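Local coordinates for lactose Operon Repressor (Escherichia coli, PDB 1JYE), which probably represses transcription of the lactose operon by binding its operator DNA, and releases that DNA when a sugar inducer binds, at residues A[66-71]-A[96-101]; A[262-267]-A[326-331]; A[271-276]-A[287-292]. The protein carries 1 engineered substitution. All coordinates share one frame; numbering follows the deposited sequence.

Interaction 1. Residues A[66-71]-A[96-101]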
loop_
_atom_site.group_PDB
_atom_site.type_symbol
_atom_site.label_atom_id
_atom_site.label_comp_id
_atom_site.label_asym_id
_atom_site.label_seq_id
_atom_site.Cartn_x
_atom_site.Cartn_y
_atom_site.Cartn_z
ATOM N N VAL A 66 -6.650 2.399 -17.646
ATOM C CA VAL A 66 -7.062 2.746 -16.295
ATOM C C VAL A 66 -6.510 4.115 -15.911
ATOM O O VAL A 66 -5.301 4.340 -15.974
ATOM C CB VAL A 66 -6.544 1.720 -15.254
ATOM C CG1 VAL A 66 -6.944 2.161 -13.850
ATOM C CG2 VAL A 66 -7.106 0.334 -15.551
ATOM N N ALA A 67 -7.401 5.030 -15.540
ATOM C CA ALA A 67 -6.996 6.357 -15.083
ATOM C C ALA A 67 -7.153 6.205 -13.575
ATOM O O ALA A 67 -8.255 5.954 -13.088
ATOM C CB ALA A 67 -7.943 7.427 -15.622
ATOM N N THR A 68 -6.067 6.349 -12.826
ATOM C CA THR A 68 -6.164 6.122 -11.388
ATOM C C THR A 68 -5.537 7.144 -10.456
ATOM O O THR A 68 -4.595 7.849 -10.820
ATOM C CB THR A 68 -5.549 4.747 -11.033
ATOM O OG1 THR A 68 -5.642 4.520 -9.622
ATOM C CG2 THR A 68 -4.080 4.707 -11.449
ATOM N N SER A 69 -6.078 7.204 -9.242
ATOM C CA SER A 69 -5.547 8.074 -8.206
ATOM C C SER A 69 -4.182 7.463 -7.903
ATOM O O SER A 69 -3.915 6.325 -8.287
ATOM C CB SER A 69 -6.419 8.014 -6.950
ATOM O OG SER A 69 -7.719 8.523 -7.197
ATOM N N SER A 70 -3.332 8.206 -7.207
ATOM C CA SER A 70 -1.996 7.719 -6.885
ATOM C C SER A 70 -1.963 6.317 -6.282
ATOM O O SER A 70 -2.705 6.006 -5.348
ATOM C CB SER A 70 -1.298 8.687 -5.930
ATOM O OG SER A 70 -0.037 8.165 -5.546
ATOM N N LEU A 71 -1.086 5.474 -6.819
ATOM C CA LEU A 71 -0.945 4.112 -6.323
ATOM C C LEU A 71 -0.144 4.095 -5.025
ATOM O O LEU A 71 0.067 3.041 -4.428
ATOM C CB LEU A 71 -0.277 3.225 -7.376
ATOM C CG LEU A 71 -1.074 3.079 -8.676
ATOM C CD1 LEU A 71 -0.380 2.082 -9.588
ATOM C CD2 LEU A 71 -2.495 2.616 -8.364
ATOM N N VAL A 96 -1.896 2.020 -17.852
ATOM C CA VAL A 96 -2.259 2.725 -16.629
ATOM C C VAL A 96 -1.726 4.149 -16.607
ATOM O O VAL A 96 -0.537 4.382 -16.826
ATOM C CB VAL A 96 -1.720 1.983 -15.382
ATOM C CG1 VAL A 96 -2.201 2.679 -14.106
ATOM C CG2 VAL A 96 -2.173 0.533 -15.407
ATOM N N SER A 97 -2.619 5.100 -16.343
ATOM C CA SER A 97 -2.250 6.506 -16.268
ATOM C C SER A 97 -2.608 7.009 -14.874
ATOM O O SER A 97 -3.756 6.882 -14.437
ATOM C CB SER A 97 -3.008 7.316 -17.327
ATOM O OG SER A 97 -2.694 8.697 -17.234
ATOM N N MET A 98 -1.627 7.561 -14.168
ATOM C CA MET A 98 -1.862 8.069 -12.822
ATOM C C MET A 98 -2.160 9.559 -12.925
ATOM O O MET A 98 -1.346 10.333 -13.425
ATOM C CB MET A 98 -0.631 7.812 -11.945
ATOM C CG MET A 98 -0.956 7.509 -10.486
ATOM S SD MET A 98 0.465 6.828 -9.577
ATOM C CE MET A 98 1.379 8.321 -9.260
ATOM N N VAL A 99 -3.335 9.956 -12.449
ATOM C CA VAL A 99 -3.764 11.347 -12.524
ATOM C C VAL A 99 -2.927 12.323 -11.709
ATOM O O VAL A 99 -2.635 12.089 -10.538
ATOM C CB VAL A 99 -5.243 11.481 -12.109
ATOM C CG1 VAL A 99 -5.699 12.930 -12.244
ATOM C CG2 VAL A 99 -6.099 10.578 -12.981
ATOM N N GLU A 100 -2.559 13.431 -12.351
ATOM C CA GLU A 100 -1.755 14.477 -11.728
ATOM C C GLU A 100 -2.390 14.992 -10.438
ATOM O O GLU A 100 -1.841 15.872 -9.776
ATOM C CB GLU A 100 -1.562 15.637 -12.709
ATOM C CG GLU A 100 -0.904 15.230 -14.020
ATOM C CD GLU A 100 -0.695 16.401 -14.962
ATOM O OE1 GLU A 100 -1.696 17.036 -15.358
ATOM O OE2 GLU A 100 0.471 16.685 -15.308
ATOM N N ARG A 101 -3.552 14.442 -10.097
ATOM C CA ARG A 101 -4.270 14.811 -8.883
ATOM C C ARG A 101 -4.946 16.176 -8.946
ATOM O O ARG A 101 -4.494 17.081 -9.648
ATOM C CB ARG A 101 -3.324 14.778 -7.677
ATOM C CG ARG A 101 -2.684 13.427 -7.420
ATOM C CD ARG A 101 -1.736 13.456 -6.221
ATOM N NE ARG A 101 -2.407 13.822 -4.974
ATOM C CZ ARG A 101 -2.650 15.071 -4.585
ATOM N NH1 ARG A 101 -2.278 16.094 -5.343
ATOM N NH2 ARG A 101 -3.270 15.298 -3.435
#
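Ser97 N donates to Val66 O over 2.8 Å, with an almost straight N-H···O. Ser97 O answers by accepting from Thr68 N at 2.9 Å. A third bond runs from Val99 N to Thr68 O. The strands 66-68 and 96-98 are parallel neighbours, their directions 21° apart. On one face Thr68 CG2 meets Val96 CG1 at 3.8 Å. Thr68 OG1 bonds to Ser69 O and to Asn125.

Met98, the last residue of its strand, reaches the loop after strand 66-68, on the same face as Val96. Its CG lies 3.8 Å from Ser70 CA. Its SD accepts a weak bond from Leu71 N at 3.4 Å and also faces Leu71 CG. The chain bends at chi3 (79°), which turns CE toward Ser70 OG, 4.0 Å away. Ser70 OG itself bonds to Ala72 N. Leu84 of the second subunit, the engineered residue, packs on Leu71, Val96 and Met98. An alanine in place of Met98 would probably leave Leu71 N without its sulfur acceptor and open a gap beside Ser70 and Leu84 of the second subunit.

Helix 74-89 covers the Thr68 side, and helix 104-115 covers Ala67 and Ser97. Strand 93-98 is outermost in the sheet within this chain, and Val96 makes backbone bonds to the second subunit. Strands 63-68 and 93-98, joined through helix 74-89, form a beta-alpha-beta crossover of the N-terminal parallel sheet.

Interaction 2. Residues A[262-267]-A[326-331]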
loop_
_atom_site.group_PDB
_atom_site.type_symbol
_atom_site.label_atom_id
_atom_site.label_comp_id
_atom_site.label_asym_id
_atom_site.label_seq_id
_atom_site.Cartn_x
_atom_site.Cartn_y
_atom_site.Cartn_z
ATOM N N LEU A 262 -3.971 7.716 27.281
ATOM C CA LEU A 262 -5.280 7.071 27.284
ATOM C C LEU A 262 -5.220 5.703 26.617
ATOM O O LEU A 262 -4.291 5.404 25.866
ATOM C CB LEU A 262 -6.305 7.952 26.565
ATOM C CG LEU A 262 -6.546 9.331 27.186
ATOM C CD1 LEU A 262 -7.539 10.108 26.331
ATOM C CD2 LEU A 262 -7.073 9.171 28.605
ATOM N N ARG A 263 -6.217 4.875 26.893
ATOM C CA ARG A 263 -6.272 3.536 26.325
ATOM C C ARG A 263 -7.225 3.455 25.144
ATOM O O ARG A 263 -8.386 3.852 25.245
ATOM C CB ARG A 263 -6.720 2.535 27.390
ATOM C CG ARG A 263 -5.773 2.405 28.571
ATOM C CD ARG A 263 -6.456 1.672 29.712
ATOM N NE ARG A 263 -7.599 2.428 30.217
ATOM C CZ ARG A 263 -8.462 1.972 31.119
ATOM N NH1 ARG A 263 -8.318 0.754 31.624
ATOM N NH2 ARG A 263 -9.472 2.735 31.516
ATOM N N VAL A 264 -6.734 2.949 24.018
ATOM C CA VAL A 264 -7.594 2.786 22.853
ATOM C C VAL A 264 -8.559 1.674 23.243
ATOM O O VAL A 264 -8.138 0.613 23.707
ATOM C CB VAL A 264 -6.791 2.358 21.608
ATOM C CG1 VAL A 264 -7.738 2.061 20.449
ATOM C CG2 VAL A 264 -5.816 3.450 21.224
ATOM N N GLY A 265 -9.851 1.926 23.071
ATOM C CA GLY A 265 -10.848 0.939 23.434
ATOM C C GLY A 265 -11.476 1.268 24.778
ATOM O O GLY A 265 -12.613 1.733 24.846
ATOM N N ALA A 266 -10.726 1.045 25.853
ATOM C CA ALA A 266 -11.214 1.302 27.204
ATOM C C ALA A 266 -11.545 2.770 27.475
ATOM O O ALA A 266 -12.548 3.073 28.120
ATOM C CB ALA A 266 -10.194 0.803 28.222
ATOM N N ASP A 267 -10.702 3.679 26.994
ATOM C CA ASP A 267 -10.928 5.106 27.203
ATOM C C ASP A 267 -11.556 5.758 25.978
ATOM O O ASP A 267 -12.545 6.478 26.089
ATOM C CB ASP A 267 -9.610 5.799 27.559
ATOM C CG ASP A 267 -9.098 5.400 28.934
ATOM O OD1 ASP A 267 -7.867 5.404 29.139
ATOM O OD2 ASP A 267 -9.931 5.091 29.815
ATOM N N ARG A 326 -13.173 -5.875 16.218
ATOM C CA ARG A 326 -11.910 -6.308 16.791
ATOM C C ARG A 326 -11.735 -5.827 18.234
ATOM O O ARG A 326 -12.643 -5.996 19.052
ATOM C CB ARG A 326 -10.738 -5.874 15.900
ATOM C CG ARG A 326 -10.774 -6.533 14.521
ATOM C CD ARG A 326 -9.382 -6.633 13.899
ATOM N NE ARG A 326 -9.399 -7.283 12.589
ATOM C CZ ARG A 326 -9.322 -6.643 11.426
ATOM N NH1 ARG A 326 -9.226 -5.318 11.388
ATOM N NH2 ARG A 326 -9.321 -7.332 10.294
ATOM N N LYS A 327 -10.604 -5.200 18.547
ATOM C CA LYS A 327 -10.329 -4.791 19.923
ATOM C C LYS A 327 -10.339 -3.306 20.263
ATOM O O LYS A 327 -9.977 -2.935 21.380
ATOM C CB LYS A 327 -8.970 -5.361 20.347
ATOM C CG LYS A 327 -8.838 -6.869 20.193
ATOM C CD LYS A 327 -9.748 -7.602 21.159
ATOM C CE LYS A 327 -9.541 -9.105 21.078
ATOM N NZ LYS A 327 -10.402 -9.822 22.058
ATOM N N THR A 328 -10.757 -2.455 19.334
ATOM C CA THR A 328 -10.738 -1.021 19.596
ATOM C C THR A 328 -12.080 -0.391 19.951
ATOM O O THR A 328 -12.177 0.831 20.055
ATOM C CB THR A 328 -10.161 -0.261 18.395
ATOM O OG1 THR A 328 -10.936 -0.563 17.231
ATOM C CG2 THR A 328 -8.704 -0.676 18.153
ATOM N N THR A 329 -13.103 -1.218 20.136
ATOM C CA THR A 329 -14.428 -0.712 20.484
ATOM C C THR A 329 -15.031 -1.431 21.687
ATOM O O THR A 329 -15.224 -2.651 21.678
ATOM C CB THR A 329 -15.409 -0.824 19.295
ATOM O OG1 THR A 329 -15.352 -2.144 18.738
ATOM C CG2 THR A 329 -15.065 0.196 18.224
ATOM N N LEU A 330 -15.317 -0.652 22.724
ATOM C CA LEU A 330 -15.903 -1.156 23.960
ATOM C C LEU A 330 -16.909 -0.129 24.462
ATOM O O LEU A 330 -16.958 0.994 23.959
ATOM C CB LEU A 330 -14.817 -1.352 25.022
ATOM C CG LEU A 330 -13.771 -2.441 24.783
ATOM C CD1 LEU A 330 -12.643 -2.303 25.795
ATOM C CD2 LEU A 330 -14.427 -3.807 24.893
ATOM N N ALA A 331 -17.712 -0.514 25.447
ATOM C CA ALA A 331 -18.687 0.409 26.017
ATOM C C ALA A 331 -17.893 1.575 26.600
ATOM O O ALA A 331 -16.746 1.402 27.017
ATOM C CB ALA A 331 -19.489 -0.284 27.107
HETATM O O HOH W 1 -14.813 3.078 25.085
#
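Leu330 reaches across to the turn at Gly265 and Ala266. Its CB comes first, 3.8 Å from Gly265 O. CG stands anti to the carbonyl carbon (chi1 -67°), which carries the branch on along the turn. At the tip, CD1 lies over the peptide between the two turn residues, 3.9 Å from Ala266 N and equally near Gly265 C. The side chain therefore covers the backbone of this turn rather than another side chain.

Gly265 fits closely here. Its backbone angles (phi 101°, psi -74°) would press a side chain against the carbonyl before it. A CB at this position would also come within 3.2 Å of Lys327 O. The glycine CA itself packs against Thr328 O at 3.6 Å. Beside it, Val264 CG1 meets Thr328 CG2 at 3.7 Å, the two side chains lying alongside each other and pointing the same way. The other branch of Thr328, OG1, is held by Val270 O and Thr287 N. Val264 also packs on helix 247-259.

A water sits 2.6 Å from Gly265 O, placed to donate there, and lies within reach of Leu330 O at 3.2 Å. It has more acceptors around it than protons, so it cannot serve all of them at once.

The turn is braced from within. Arg263 grips Asp267 side-on, with NE directed to OD1 and NH2 forming a salt bridge to OD2 at 2.9 Å. Ala266 CB lies over the centre of the guanidinium face. Arg263 N adds a second bond to OD1, from the same face of the carboxylate as NE.

The contact joins the loop between helix 247-259 and strand 269-271 to the segment after strand 316-324, in the C-terminal half of the periplasmic binding protein-like fold.

Interaction 3. Residues A[271-276]-A[287-292]. With GOL (glycerol), chain B.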
loop_
_atom_site.group_PDB
_atom_site.type_symbol
_atom_site.label_atom_id
_atom_site.label_comp_id
_atom_site.label_asym_id
_atom_site.label_seq_id
_atom_site.Cartn_x
_atom_site.Cartn_y
_atom_site.Cartn_z
ATOM N N VAL A 271 -13.125 3.381 15.372
ATOM C CA VAL A 271 -13.612 2.569 14.267
ATOM C C VAL A 271 -12.934 3.103 13.010
ATOM O O VAL A 271 -12.969 4.304 12.739
ATOM C CB VAL A 271 -15.144 2.680 14.092
ATOM C CG1 VAL A 271 -15.593 1.823 12.923
ATOM C CG2 VAL A 271 -15.843 2.239 15.364
ATOM N N GLY A 272 -12.290 2.214 12.261
ATOM C CA GLY A 272 -11.625 2.630 11.041
ATOM C C GLY A 272 -12.489 2.368 9.823
ATOM O O GLY A 272 -13.711 2.236 9.934
ATOM N N TYR A 273 -11.862 2.293 8.652
ATOM C CA TYR A 273 -12.601 2.041 7.420
ATOM C C TYR A 273 -11.644 1.497 6.360
ATOM O O TYR A 273 -10.609 2.107 6.097
ATOM C CB TYR A 273 -13.246 3.350 6.931
ATOM C CG TYR A 273 -14.572 3.192 6.206
ATOM C CD1 TYR A 273 -14.643 2.610 4.938
ATOM C CD2 TYR A 273 -15.759 3.646 6.787
ATOM C CE1 TYR A 273 -15.865 2.490 4.265
ATOM C CE2 TYR A 273 -16.978 3.530 6.124
ATOM C CZ TYR A 273 -17.027 2.956 4.868
ATOM O OH TYR A 273 -18.239 2.866 4.212
ATOM N N ASP A 274 -12.013 0.346 5.787
ATOM C CA ASP A 274 -11.279 -0.368 4.732
ATOM C C ASP A 274 -11.016 -1.840 5.050
ATOM O O ASP A 274 -11.266 -2.715 4.225
ATOM C CB ASP A 274 -9.909 0.261 4.430
ATOM C CG ASP A 274 -10.003 1.540 3.618
ATOM O OD1 ASP A 274 -11.083 1.840 3.065
ATOM O OD2 ASP A 274 -8.975 2.241 3.523
ATOM N N ASP A 275 -10.520 -2.083 6.258
ATOM C CA ASP A 275 -10.109 -3.406 6.729
ATOM C C ASP A 275 -8.866 -3.790 5.943
ATOM O O ASP A 275 -8.851 -4.772 5.194
ATOM C CB ASP A 275 -11.184 -4.491 6.553
ATOM C CG ASP A 275 -10.733 -5.837 7.122
ATOM O OD1 ASP A 275 -9.848 -5.827 8.003
ATOM O OD2 ASP A 275 -11.251 -6.897 6.707
ATOM N N THR A 276 -7.826 -2.979 6.100
ATOM C CA THR A 276 -6.562 -3.236 5.425
ATOM C C THR A 276 -5.939 -4.467 6.062
ATOM O O THR A 276 -6.272 -4.830 7.187
ATOM C CB THR A 276 -5.584 -2.062 5.594
ATOM O OG1 THR A 276 -5.236 -1.927 6.979
ATOM C CG2 THR A 276 -6.218 -0.767 5.111
ATOM N N THR A 287 -11.171 -2.287 14.922
ATOM C CA THR A 287 -12.536 -2.551 14.480
ATOM C C THR A 287 -12.666 -1.642 13.268
ATOM O O THR A 287 -12.301 -0.469 13.333
ATOM C CB THR A 287 -13.560 -2.130 15.544
ATOM O OG1 THR A 287 -13.451 -3.007 16.671
ATOM C CG2 THR A 287 -14.979 -2.195 14.983
ATOM N N THR A 288 -13.198 -2.167 12.172
ATOM C CA THR A 288 -13.282 -1.373 10.957
ATOM C C THR A 288 -14.405 -1.826 10.025
ATOM O O THR A 288 -15.158 -2.746 10.342
ATOM C CB THR A 288 -11.918 -1.459 10.222
ATOM O OG1 THR A 288 -11.932 -0.648 9.046
ATOM C CG2 THR A 288 -11.614 -2.913 9.850
ATOM N N ILE A 289 -14.514 -1.152 8.884
ATOM C CA ILE A 289 -15.519 -1.471 7.876
ATOM C C ILE A 289 -14.785 -2.071 6.686
ATOM O O ILE A 289 -13.932 -1.424 6.076
ATOM C CB ILE A 289 -16.263 -0.211 7.396
ATOM C CG1 ILE A 289 -16.930 0.488 8.584
ATOM C CG2 ILE A 289 -17.275 -0.585 6.320
ATOM C CD1 ILE A 289 -17.928 -0.371 9.336
ATOM N N LYS A 290 -15.117 -3.310 6.352
ATOM C CA LYS A 290 -14.454 -3.967 5.240
ATOM C C LYS A 290 -14.946 -3.557 3.861
ATOM O O LYS A 290 -16.139 -3.630 3.565
ATOM C CB LYS A 290 -14.580 -5.487 5.375
ATOM C CG LYS A 290 -13.982 -6.258 4.200
ATOM C CD LYS A 290 -14.105 -7.762 4.422
ATOM C CE LYS A 290 -13.502 -8.545 3.265
ATOM N NZ LYS A 290 -13.563 -10.012 3.518
ATOM N N GLN A 291 -14.010 -3.107 3.029
ATOM C CA GLN A 291 -14.294 -2.749 1.644
ATOM C C GLN A 291 -13.419 -3.723 0.863
ATOM O O GLN A 291 -12.195 -3.614 0.884
ATOM C CB GLN A 291 -13.865 -1.317 1.317
ATOM C CG GLN A 291 -14.601 -0.238 2.093
ATOM C CD GLN A 291 -14.493 1.115 1.421
ATOM O OE1 GLN A 291 -15.405 1.539 0.708
ATOM N NE2 GLN A 291 -13.370 1.794 1.629
ATOM N N ASP A 292 -14.051 -4.675 0.186
ATOM C CA ASP A 292 -13.321 -5.690 -0.574
ATOM C C ASP A 292 -12.783 -5.144 -1.897
ATOM O O ASP A 292 -13.381 -5.338 -2.955
ATOM C CB ASP A 292 -14.243 -6.888 -0.815
ATOM C CG ASP A 292 -13.491 -8.127 -1.259
ATOM O OD1 ASP A 292 -14.071 -9.227 -1.160
ATOM O OD2 ASP A 292 -12.332 -8.002 -1.711
HETATM C C1 GOL B . -9.264 5.256 1.505
HETATM O O1 GOL B . -8.367 4.497 2.306
HETATM C C2 GOL B . -10.569 4.485 1.314
HETATM O O2 GOL B . -11.228 4.336 2.562
HETATM C C3 GOL B . -11.486 5.211 0.335
HETATM O O3 GOL B . -12.707 4.497 0.210
HETATM O O HOH W 2 -18.054 2.302 1.574
HETATM O O HOH W 3 -10.040 -4.379 2.455
#
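Ile289 CB sits over one face of the Tyr273 ring in the tight part of this contact. It lies 3.8 Å from the ring centroid, almost on the ring normal, as a CH-pi contact, the two side chains crossing at a slant. Gln291 comes to the ring edge instead, its CD 3.4 Å from Tyr273 CE1 and its amide plane at 90° to the ring. A water there bonds to both Tyr273 OH and Gln291 OE1. Backbone bonds close the same region. Asp274 N donates to Ile289 O at 2.6 Å, Gly272 N to Thr287 O, and Gln291 N to Asp274 O. Ile289 N is buried without a partner in the model. Thr288 OG1, close against Gly272 C, bonds to Asp247 OD1. Asp275 CB packs on both Thr288 CG2 and Lys290 CB, and its OD1 pairs with Arg326.

The looser side is the Lys290 chain beyond CB. It runs extended and leads away, with NZ 5.0 Å from Asp275 OD2.

Asp274 CG stands anti to the carbonyl carbon (chi1 -76°), which brings the carboxylate to the Gln291 amide, nearly coplanar with it. OD1 accepts from Gln291 NE2 at 2.7 Å and from glycerol O2 at 2.6 Å. Glycerol O1 donates to OD2, and Gln291 NE2 also donates to glycerol O3. Arg197 and Asn246 complete the site. The glycerol, probably from the crystallisation liquor, occupies what is probably the inducer pocket in the cleft of this periplasmic binding protein-like fold.

Interaction 1 comes first along the chain and belongs to the N-terminal parallel sheet, beside the second subunit. Interaction 3 is nested inside the loop that interaction 2 closes, and both lie in the C-terminal half. The centres of interactions 1 and 2 are 37 Å apart, on opposite sides of the chain centre. Interaction 3 lies 23 Å from the first and 16 Å from the second, centre to centre. Segment 262-267 precedes strand 269-271, and segment 271-276 starts at its end. Strand 288-290 runs antiparallel to strand 316-324, which leads into segment 326-331. That segment touches both segments of interaction 3, Thr329 packing on Val271 and Arg326 on Thr288.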